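Local coordinates for protein peroxide stress regulator PerR, FUR family (Streptococcus pyogenes, PDB 4LMY) that senses peroxide stress and regulates transcription by binding DNA, as a metal-dependent, dimeric repressor of the FUR family, at the interface of chains A and B. Numbering follows the deposited sequence. Chains: chain A/B, Peroxide stress regulator PerR, FUR family.

Contact 1: the interface of chains A and B. Residues chain A 102-104, 109-111, 144; chain B 129, 131.
B:Tyr131 pushes its phenol into a pocket of chain A lined in part by A:Cys104 and A:Cys144, cysteine ligands of the structural zinc of this FUR-family regulator. Chain A hides 97 Å² of the surface of B:Tyr131. Over the centre of one face lies A:Cys144 CA, 3.6 Å from the ring centroid, a CH-pi contact, with A:Cys144 CB 3.4 Å from B:Tyr131 CZ. A:Val102 supports the opposite face, offset toward the rim: its CG1, anti to the backbone N (chi1 -167°), comes within 3.5 Å of B:Tyr131 CD1. On the A:Val102 side, toward CE2, A:Ala111 CB lies 3.6 Å from B:Tyr131 CE2. B:Tyr131 OH donates a 2.8 Å hydrogen bond to the backbone O of A:Lys109, approaching from above the carbonyl plane, 67° out of it, so it does not follow a lone pair. The ring is thus held on both faces and at its hydroxyl end. B:Thr129, at the end of helix 118-129, touches chain A directly, its CG2 3.9 Å from A:Ala111 CB, and its OG1 takes a bond from the backbone N of B:Tyr131, fixing the start of the tyrosine. On the zinc side, A:Cys144 N donates to A:Cys104 SG over 3.4 Å, nearly straight at 174°.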
ATOM      1  N   VAL A 102      -4.988 -12.916  -0.636  1.00 17.65           N
ATOM      2  CA  VAL A 102      -5.878 -12.630  -1.751  1.00 18.78           C
ATOM      3  C   VAL A 102      -6.965 -13.697  -1.740  1.00 18.19           C
ATOM      4  O   VAL A 102      -6.669 -14.893  -1.733  1.00 21.14           O
ATOM      5  CB  VAL A 102      -5.156 -12.665  -3.110  1.00 20.77           C
ATOM      6  CG1 VAL A 102      -6.036 -12.044  -4.187  1.00 24.13           C
ATOM      7  CG2 VAL A 102      -3.835 -11.939  -3.029  1.00 26.19           C
ATOM      8  N   VAL A 103      -8.217 -13.258  -1.717  1.00 19.83           N
ATOM      9  CA  VAL A 103      -9.347 -14.176  -1.615  1.00 19.95           C
ATOM     10  C   VAL A 103     -10.106 -14.254  -2.934  1.00 17.24           C
ATOM     11  O   VAL A 103     -10.441 -13.231  -3.525  1.00 17.99           O
ATOM     12  CB  VAL A 103     -10.315 -13.734  -0.496  1.00 19.91           C
ATOM     13  CG1 VAL A 103     -11.486 -14.697  -0.393  1.00 25.76           C
ATOM     14  CG2 VAL A 103      -9.585 -13.638   0.833  1.00 20.04           C
ATOM     15  N   CYS A 104     -10.379 -15.470  -3.407  1.00 18.27           N
ATOM     16  CA  CYS A 104     -11.153 -15.612  -4.631  1.00 17.59           C
ATOM     17  C   CYS A 104     -12.612 -15.247  -4.384  1.00 18.35           C
ATOM     18  O   CYS A 104     -13.247 -15.770  -3.467  1.00 23.39           O
ATOM     19  CB  CYS A 104     -11.054 -17.028  -5.203  1.00 20.22           C
ATOM     20  SG  CYS A 104     -11.878 -17.205  -6.807  1.00 20.33           S
ATOM     21  N   LYS A 109     -11.072 -19.592  -2.205  1.00 22.87           N
ATOM     22  CA  LYS A 109      -9.727 -20.079  -1.929  1.00 21.80           C
ATOM     23  C   LYS A 109      -8.787 -18.901  -1.703  1.00 19.66           C
ATOM     24  O   LYS A 109      -8.883 -17.872  -2.376  1.00 20.23           O
ATOM     25  CB  LYS A 109      -9.217 -20.978  -3.056  1.00 23.18           C
ATOM     26  CG  LYS A 109      -9.929 -22.321  -3.132  1.00 27.21           C
ATOM     27  CD  LYS A 109      -9.371 -23.188  -4.249  1.00 34.65           C
ATOM     28  CE  LYS A 109     -10.462 -23.762  -5.154  1.00 30.25           C
ATOM     29  NZ  LYS A 109     -10.525 -23.076  -6.474  1.00 41.75           N
ATOM     30  N   ILE A 110      -7.893 -19.059  -0.735  1.00 19.97           N
ATOM     31  CA  ILE A 110      -7.002 -17.982  -0.331  1.00 21.28           C
ATOM     32  C   ILE A 110      -5.562 -18.251  -0.748  1.00 21.96           C
ATOM     33  O   ILE A 110      -5.037 -19.346  -0.546  1.00 23.11           O
ATOM     34  CB  ILE A 110      -7.059 -17.767   1.192  1.00 22.38           C
ATOM     35  CG1 ILE A 110      -8.484 -17.412   1.624  1.00 23.81           C
ATOM     36  CG2 ILE A 110      -6.090 -16.676   1.622  1.00 26.99           C
ATOM     37  CD1 ILE A 110      -8.661 -17.333   3.123  1.00 29.05           C
ATOM     38  N   ALA A 111      -4.943 -17.242  -1.351  1.00 20.93           N
ATOM     39  CA  ALA A 111      -3.508 -17.236  -1.585  1.00 19.26           C
ATOM     40  C   ALA A 111      -2.932 -16.044  -0.833  1.00 20.03           C
ATOM     41  O   ALA A 111      -3.676 -15.195  -0.347  1.00 22.48           O
ATOM     42  CB  ALA A 111      -3.211 -17.123  -3.071  1.00 19.42           C
ATOM     43  N   CYS A 144      -9.253 -16.473  -8.765  1.00 16.10           N
ATOM     44  CA  CYS A 144      -8.112 -17.387  -8.756  1.00 18.90           C
ATOM     45  C   CYS A 144      -7.934 -18.050 -10.125  1.00 17.08           C
ATOM     46  O   CYS A 144      -8.867 -18.082 -10.923  1.00 18.98           O
ATOM     47  CB  CYS A 144      -8.274 -18.444  -7.658  1.00 16.01           C
ATOM     48  SG  CYS A 144      -9.366 -19.836  -8.104  1.00 20.30           S
TER
ATOM     49  N   THR B 129       0.449 -14.502  -7.265  1.00 17.91           N
ATOM     50  CA  THR B 129      -0.617 -15.475  -7.030  1.00 17.82           C
ATOM     51  C   THR B 129      -1.299 -15.947  -8.309  1.00 19.47           C
ATOM     52  O   THR B 129      -1.897 -17.023  -8.339  1.00 19.86           O
ATOM     53  CB  THR B 129      -1.707 -14.909  -6.093  1.00 15.50           C
ATOM     54  OG1 THR B 129      -2.421 -13.862  -6.763  1.00 17.57           O
ATOM     55  CG2 THR B 129      -1.096 -14.375  -4.806  1.00 20.94           C
ATOM     56  N   TYR B 131      -3.865 -14.521  -9.435  1.00 18.70           N
ATOM     57  CA  TYR B 131      -5.235 -14.011  -9.342  1.00 19.78           C
ATOM     58  C   TYR B 131      -5.421 -12.770 -10.213  1.00 23.51           C
ATOM     59  O   TYR B 131      -4.535 -11.917 -10.294  1.00 21.37           O
ATOM     60  CB  TYR B 131      -5.582 -13.624  -7.901  1.00 18.67           C
ATOM     61  CG  TYR B 131      -5.922 -14.758  -6.959  1.00 18.94           C
ATOM     62  CD1 TYR B 131      -7.077 -14.712  -6.185  1.00 18.75           C
ATOM     63  CD2 TYR B 131      -5.089 -15.860  -6.832  1.00 17.91           C
ATOM     64  CE1 TYR B 131      -7.387 -15.729  -5.303  1.00 19.55           C
ATOM     65  CE2 TYR B 131      -5.393 -16.886  -5.958  1.00 20.10           C
ATOM     66  CZ  TYR B 131      -6.547 -16.816  -5.201  1.00 20.07           C
ATOM     67  OH  TYR B 131      -6.852 -17.832  -4.326  1.00 20.20           O
TER

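Contact 2: the interface of chains A and B. Residues chain A 138-141; chain B 133, 135-137.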
ATOM      1  N   VAL A 138      -5.274  -5.203   5.571  1.00 27.90           N
ATOM      2  CA  VAL A 138      -5.462  -5.265   4.128  1.00 30.95           C
ATOM      3  C   VAL A 138      -5.747  -6.688   3.671  1.00 24.50           C
ATOM      4  O   VAL A 138      -5.044  -7.623   4.050  1.00 28.76           O
ATOM      5  CB  VAL A 138      -4.223  -4.737   3.370  1.00 33.79           C
ATOM      6  CG1 VAL A 138      -4.383  -4.948   1.873  1.00 40.50           C
ATOM      7  CG2 VAL A 138      -3.992  -3.266   3.677  1.00 29.25           C
ATOM      8  N   ILE A 139      -6.801  -6.841   2.876  1.00 32.09           N
ATOM      9  CA  ILE A 139      -7.114  -8.104   2.220  1.00 26.21           C
ATOM     10  C   ILE A 139      -7.458  -7.817   0.766  1.00 27.34           C
ATOM     11  O   ILE A 139      -8.266  -6.934   0.475  1.00 28.69           O
ATOM     12  CB  ILE A 139      -8.314  -8.815   2.877  1.00 27.03           C
ATOM     13  CG1 ILE A 139      -8.045  -9.082   4.359  1.00 31.28           C
ATOM     14  CG2 ILE A 139      -8.618 -10.121   2.156  1.00 27.86           C
ATOM     15  CD1 ILE A 139      -9.216  -9.700   5.094  1.00 35.92           C
ATOM     16  N   ALA A 140      -6.839  -8.554  -0.150  1.00 20.23           N
ATOM     17  CA  ALA A 140      -7.127  -8.383  -1.565  1.00 18.57           C
ATOM     18  C   ALA A 140      -8.173  -9.397  -2.007  1.00 15.42           C
ATOM     19  O   ALA A 140      -8.313 -10.453  -1.394  1.00 21.10           O
ATOM     20  CB  ALA A 140      -5.855  -8.543  -2.391  1.00 19.47           C
ATOM     21  N   TYR A 141      -8.913  -9.051  -3.054  1.00 21.37           N
ATOM     22  CA  TYR A 141      -9.876  -9.964  -3.660  1.00 23.84           C
ATOM     23  C   TYR A 141      -9.644 -10.080  -5.164  1.00 24.33           C
ATOM     24  O   TYR A 141      -9.223  -9.128  -5.821  1.00 22.20           O
ATOM     25  CB  TYR A 141     -11.312  -9.516  -3.373  1.00 22.21           C
ATOM     26  CG  TYR A 141     -11.663  -9.522  -1.902  1.00 22.96           C
ATOM     27  CD1 TYR A 141     -12.235 -10.640  -1.307  1.00 27.75           C
ATOM     28  CD2 TYR A 141     -11.416  -8.410  -1.103  1.00 24.77           C
ATOM     29  CE1 TYR A 141     -12.554 -10.649   0.040  1.00 29.69           C
ATOM     30  CE2 TYR A 141     -11.730  -8.413   0.244  1.00 29.40           C
ATOM     31  CZ  TYR A 141     -12.299  -9.534   0.809  1.00 33.86           C
ATOM     32  OH  TYR A 141     -12.613  -9.540   2.150  1.00 40.67           O
TER
ATOM     33  N   VAL B 133      -6.922  -9.542  -9.955  1.00 22.68           N
ATOM     34  CA  VAL B 133      -7.364  -8.745  -8.814  1.00 19.62           C
ATOM     35  C   VAL B 133      -8.598  -7.903  -9.135  1.00 23.00           C
ATOM     36  O   VAL B 133      -8.631  -7.196 -10.139  1.00 28.26           O
ATOM     37  CB  VAL B 133      -6.233  -7.821  -8.309  1.00 22.56           C
ATOM     38  CG1 VAL B 133      -6.676  -7.073  -7.063  1.00 24.10           C
ATOM     39  CG2 VAL B 133      -4.977  -8.630  -8.026  1.00 23.98           C
ATOM     40  N   ARG B 135     -10.501  -6.132  -6.352  1.00 24.41           N
ATOM     41  CA  ARG B 135     -10.597  -5.030  -5.403  1.00 25.53           C
ATOM     42  C   ARG B 135      -9.687  -5.246  -4.200  1.00 27.59           C
ATOM     43  O   ARG B 135      -9.474  -6.373  -3.754  1.00 24.82           O
ATOM     44  CB  ARG B 135     -12.042  -4.869  -4.929  1.00 26.66           C
ATOM     45  CG  ARG B 135     -12.574  -6.092  -4.194  1.00 26.33           C
ATOM     46  CD  ARG B 135     -14.090  -6.082  -4.089  1.00 31.85           C
ATOM     47  NE  ARG B 135     -14.596  -7.345  -3.555  1.00 28.64           N
ATOM     48  CZ  ARG B 135     -14.876  -7.561  -2.273  1.00 29.99           C
ATOM     49  NH1 ARG B 135     -14.709  -6.597  -1.377  1.00 32.77           N
ATOM     50  NH2 ARG B 135     -15.331  -8.746  -1.887  1.00 37.57           N
ATOM     51  N   ILE B 136      -9.145  -4.154  -3.676  1.00 24.56           N
ATOM     52  CA  ILE B 136      -8.371  -4.218  -2.446  1.00 25.51           C
ATOM     53  C   ILE B 136      -8.854  -3.130  -1.497  1.00 25.80           C
ATOM     54  O   ILE B 136      -8.277  -2.044  -1.447  1.00 27.44           O
ATOM     55  CB  ILE B 136      -6.858  -4.045  -2.697  1.00 28.89           C
ATOM     56  CG1 ILE B 136      -6.374  -5.004  -3.788  1.00 26.41           C
ATOM     57  CG2 ILE B 136      -6.078  -4.262  -1.406  1.00 26.26           C
ATOM     58  CD1 ILE B 136      -4.881  -4.955  -4.025  1.00 33.77           C
ATOM     59  N   PRO B 137      -9.932  -3.413  -0.752  1.00 27.93           N
ATOM     60  CA  PRO B 137     -10.463  -2.422   0.188  1.00 27.41           C
ATOM     61  C   PRO B 137      -9.462  -2.151   1.302  1.00 32.75           C
ATOM     62  O   PRO B 137      -8.959  -3.082   1.929  1.00 37.76           O
ATOM     63  CB  PRO B 137     -11.720  -3.099   0.741  1.00 34.06           C
ATOM     64  CG  PRO B 137     -11.483  -4.558   0.549  1.00 34.55           C
ATOM     65  CD  PRO B 137     -10.696  -4.672  -0.720  1.00 27.53           C
TER
HETATM   66  O   HOH W   1      -9.208  -5.485   2.616  1.00 38.63           O
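A:Tyr141 presents one ring face to B:Arg135, whose guanidinium lies parallel to it, the planes 5° apart. The two residues form an antiparallel beta bridge between the chains of a FUR-family dimer, A:Tyr141 from strand 140-143 and B:Arg135 from strand 132-135. B:Arg135 NH2 sits over the ring centre, 3.7 Å from the centroid, a cation-pi stack, while A:Tyr141 CD2 lies over the middle of the guanidinium. At the ring edge, in plane, are the backbone O of B:Arg135 and CD of B:Pro137, the latter 3.8 Å from A:Tyr141 CD2. The backbone N of A:Tyr141 donates to B:Arg135 O over 2.8 Å, nearly along the C=O axis; the return bond from B:Arg135 N to A:Tyr141 O is weak. With CG between its backbone N and carbonyl carbon (chi1 62°) and the chain extended from CG to NE, B:Arg135 runs past A:Tyr141 CB and brings its flat end over the ring. Beyond the bridge, B:Ile136 splits its branches: CG2 meets A:Val138 CG1 at 3.8 Å, and CG1 meets A:Ala140 CB at 3.8 Å. Next to this apolar patch, water 1 links backbone groups of both chains, lying 2.8 Å from A:Ile139 N and bonding also to A:Ile139 O and B:Pro137 O.

Contact 3: the interface of chains A and B. Residues chain A 132-135; chain B 105, 141-142.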
ATOM      1  N   LYS A 132      -1.462   9.466  14.158  1.00 20.98           N
ATOM      2  CA  LYS A 132      -0.458   8.461  14.480  1.00 24.28           C
ATOM      3  C   LYS A 132      -1.040   7.126  14.058  1.00 20.09           C
ATOM      4  O   LYS A 132      -1.944   6.612  14.711  1.00 22.26           O
ATOM      5  CB  LYS A 132      -0.154   8.442  15.979  1.00 23.16           C
ATOM      6  CG  LYS A 132       0.887   7.396  16.381  1.00 32.46           C
ATOM      7  CD  LYS A 132       1.178   7.416  17.875  1.00 39.74           C
ATOM      8  CE  LYS A 132       0.078   6.735  18.673  1.00 53.26           C
ATOM      9  NZ  LYS A 132       0.270   6.914  20.139  1.00 54.82           N
ATOM     10  N   VAL A 133      -0.538   6.575  12.959  1.00 21.38           N
ATOM     11  CA  VAL A 133      -1.094   5.348  12.395  1.00 22.36           C
ATOM     12  C   VAL A 133      -0.780   4.128  13.258  1.00 25.27           C
ATOM     13  O   VAL A 133       0.366   3.910  13.650  1.00 30.14           O
ATOM     14  CB  VAL A 133      -0.586   5.118  10.959  1.00 24.08           C
ATOM     15  CG1 VAL A 133      -1.113   3.794  10.402  1.00 24.72           C
ATOM     16  CG2 VAL A 133      -0.974   6.297  10.066  1.00 24.26           C
ATOM     17  N   THR A 134      -1.810   3.339  13.551  1.00 23.39           N
ATOM     18  CA  THR A 134      -1.670   2.180  14.423  1.00 28.40           C
ATOM     19  C   THR A 134      -1.718   0.866  13.647  1.00 29.81           C
ATOM     20  O   THR A 134      -0.999  -0.080  13.971  1.00 29.01           O
ATOM     21  CB  THR A 134      -2.769   2.155  15.504  1.00 27.96           C
ATOM     22  OG1 THR A 134      -4.055   2.251  14.880  1.00 29.42           O
ATOM     23  CG2 THR A 134      -2.593   3.315  16.477  1.00 32.20           C
ATOM     24  N   ARG A 135      -2.570   0.809  12.628  1.00 25.22           N
ATOM     25  CA  ARG A 135      -2.743  -0.412  11.848  1.00 24.28           C
ATOM     26  C   ARG A 135      -3.466  -0.130  10.541  1.00 27.36           C
ATOM     27  O   ARG A 135      -4.279   0.791  10.451  1.00 26.46           O
ATOM     28  CB  ARG A 135      -3.534  -1.447  12.647  1.00 29.62           C
ATOM     29  CG  ARG A 135      -4.938  -0.993  13.017  1.00 26.54           C
ATOM     30  CD  ARG A 135      -5.588  -1.925  14.029  1.00 32.39           C
ATOM     31  NE  ARG A 135      -6.853  -1.389  14.521  1.00 33.26           N
ATOM     32  CZ  ARG A 135      -8.047  -1.738  14.051  1.00 35.81           C
ATOM     33  NH1 ARG A 135      -8.144  -2.634  13.080  1.00 42.07           N
ATOM     34  NH2 ARG A 135      -9.145  -1.193  14.557  1.00 36.23           N
TER
ATOM     35  N   GLU B 105      -9.063   5.491  16.331  1.00 20.81           N
ATOM     36  CA  GLU B 105      -9.429   4.362  17.176  1.00 24.69           C
ATOM     37  C   GLU B 105     -10.173   4.814  18.428  1.00 25.01           C
ATOM     38  O   GLU B 105     -10.990   4.074  18.973  1.00 28.75           O
ATOM     39  CB  GLU B 105      -8.177   3.588  17.586  1.00 26.59           C
ATOM     40  CG  GLU B 105      -7.299   3.147  16.429  1.00 27.27           C
ATOM     41  CD  GLU B 105      -7.403   1.664  16.152  1.00 33.18           C
ATOM     42  OE1 GLU B 105      -6.369   1.054  15.809  1.00 33.56           O
ATOM     43  OE2 GLU B 105      -8.514   1.109  16.274  1.00 35.88           O
ATOM     44  N   TYR B 141      -6.164   2.946  10.356  1.00 23.53           N
ATOM     45  CA  TYR B 141      -6.575   3.321  11.700  1.00 20.20           C
ATOM     46  C   TYR B 141      -5.438   4.040  12.402  1.00 22.73           C
ATOM     47  O   TYR B 141      -4.267   3.803  12.109  1.00 23.32           O
ATOM     48  CB  TYR B 141      -7.011   2.089  12.491  1.00 22.30           C
ATOM     49  CG  TYR B 141      -8.240   1.427  11.923  1.00 23.19           C
ATOM     50  CD1 TYR B 141      -9.510   1.787  12.355  1.00 28.86           C
ATOM     51  CD2 TYR B 141      -8.134   0.446  10.946  1.00 23.79           C
ATOM     52  CE1 TYR B 141     -10.641   1.187  11.830  1.00 33.49           C
ATOM     53  CE2 TYR B 141      -9.257  -0.159  10.416  1.00 29.05           C
ATOM     54  CZ  TYR B 141     -10.508   0.214  10.862  1.00 31.29           C
ATOM     55  OH  TYR B 141     -11.627  -0.389  10.334  1.00 37.82           O
ATOM     56  N   GLY B 142      -5.784   4.933  13.318  1.00 18.51           N
ATOM     57  CA  GLY B 142      -4.774   5.693  14.021  1.00 20.34           C
ATOM     58  C   GLY B 142      -5.356   6.552  15.120  1.00 18.40           C
ATOM     59  O   GLY B 142      -6.515   6.401  15.486  1.00 21.02           O
TER
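A:Arg135 is stacked by one face of its guanidinium on B:Tyr141 and bound along its NE/NH2 edge by B:Glu105. Guanidinium and ring planes are 6° apart, A:Arg135 NH2 lying 3.8 Å from the ring centroid of B:Tyr141. The carboxylate of B:Glu105 is turned 38° against the same guanidinium. The salt bridge is bidentate and side-on: NE of A:Arg135 reaches OE1 of B:Glu105 at 2.8 Å, and NH2 of A:Arg135 reaches OE2 of B:Glu105 at 2.9 Å. Both oxygens are met on the syn side but out of the carboxylate plane, so the grip is somewhat twisted. The side chains of A:Thr134 and B:Glu105 approach each other head-on. The hydroxyl OG1 of A:Thr134, placed between the backbone N and carbonyl carbon (chi1 54°), donates over 2.8 Å to the anti lone pair of B:Glu105 OE1. That oxygen therefore accepts from both A:Thr134 and A:Arg135, which should fix the carboxylate and probably favours its ionised form. Backbone bonds hold the stacked pair in register: B:Tyr141 N gives to A:Arg135 O at 2.9 Å, and A:Thr134 N gives to B:Tyr141 O at 2.9 Å. Strand 132-135 of chain A here runs antiparallel to strand 140-143 of chain B, with B:Glu105 in the loop just after strand 98-104.

The C-alpha centres of contacts 1 and 2 lie about 10 Å apart, those of contacts 2 and 3 about 19 Å, and those of contacts 1 and 3 about 27 Å. Contacts 2 and 3 are related by the two-fold: strands 140-143 and 132-135 pair in both, with the chains exchanged. Around the repeated stack contact 2 adds B:Ile136, B:Pro137 and a water, contact 3 B:Glu105 and A:Thr134. Contact 1 adjoins contact 2, since B:Tyr131 directly precedes the strand containing B:Arg135. A:Cys104 ends strand 98-104 and A:Cys144 directly follows strand 140-143, so the zinc site probably supports the interface beside the paired strands.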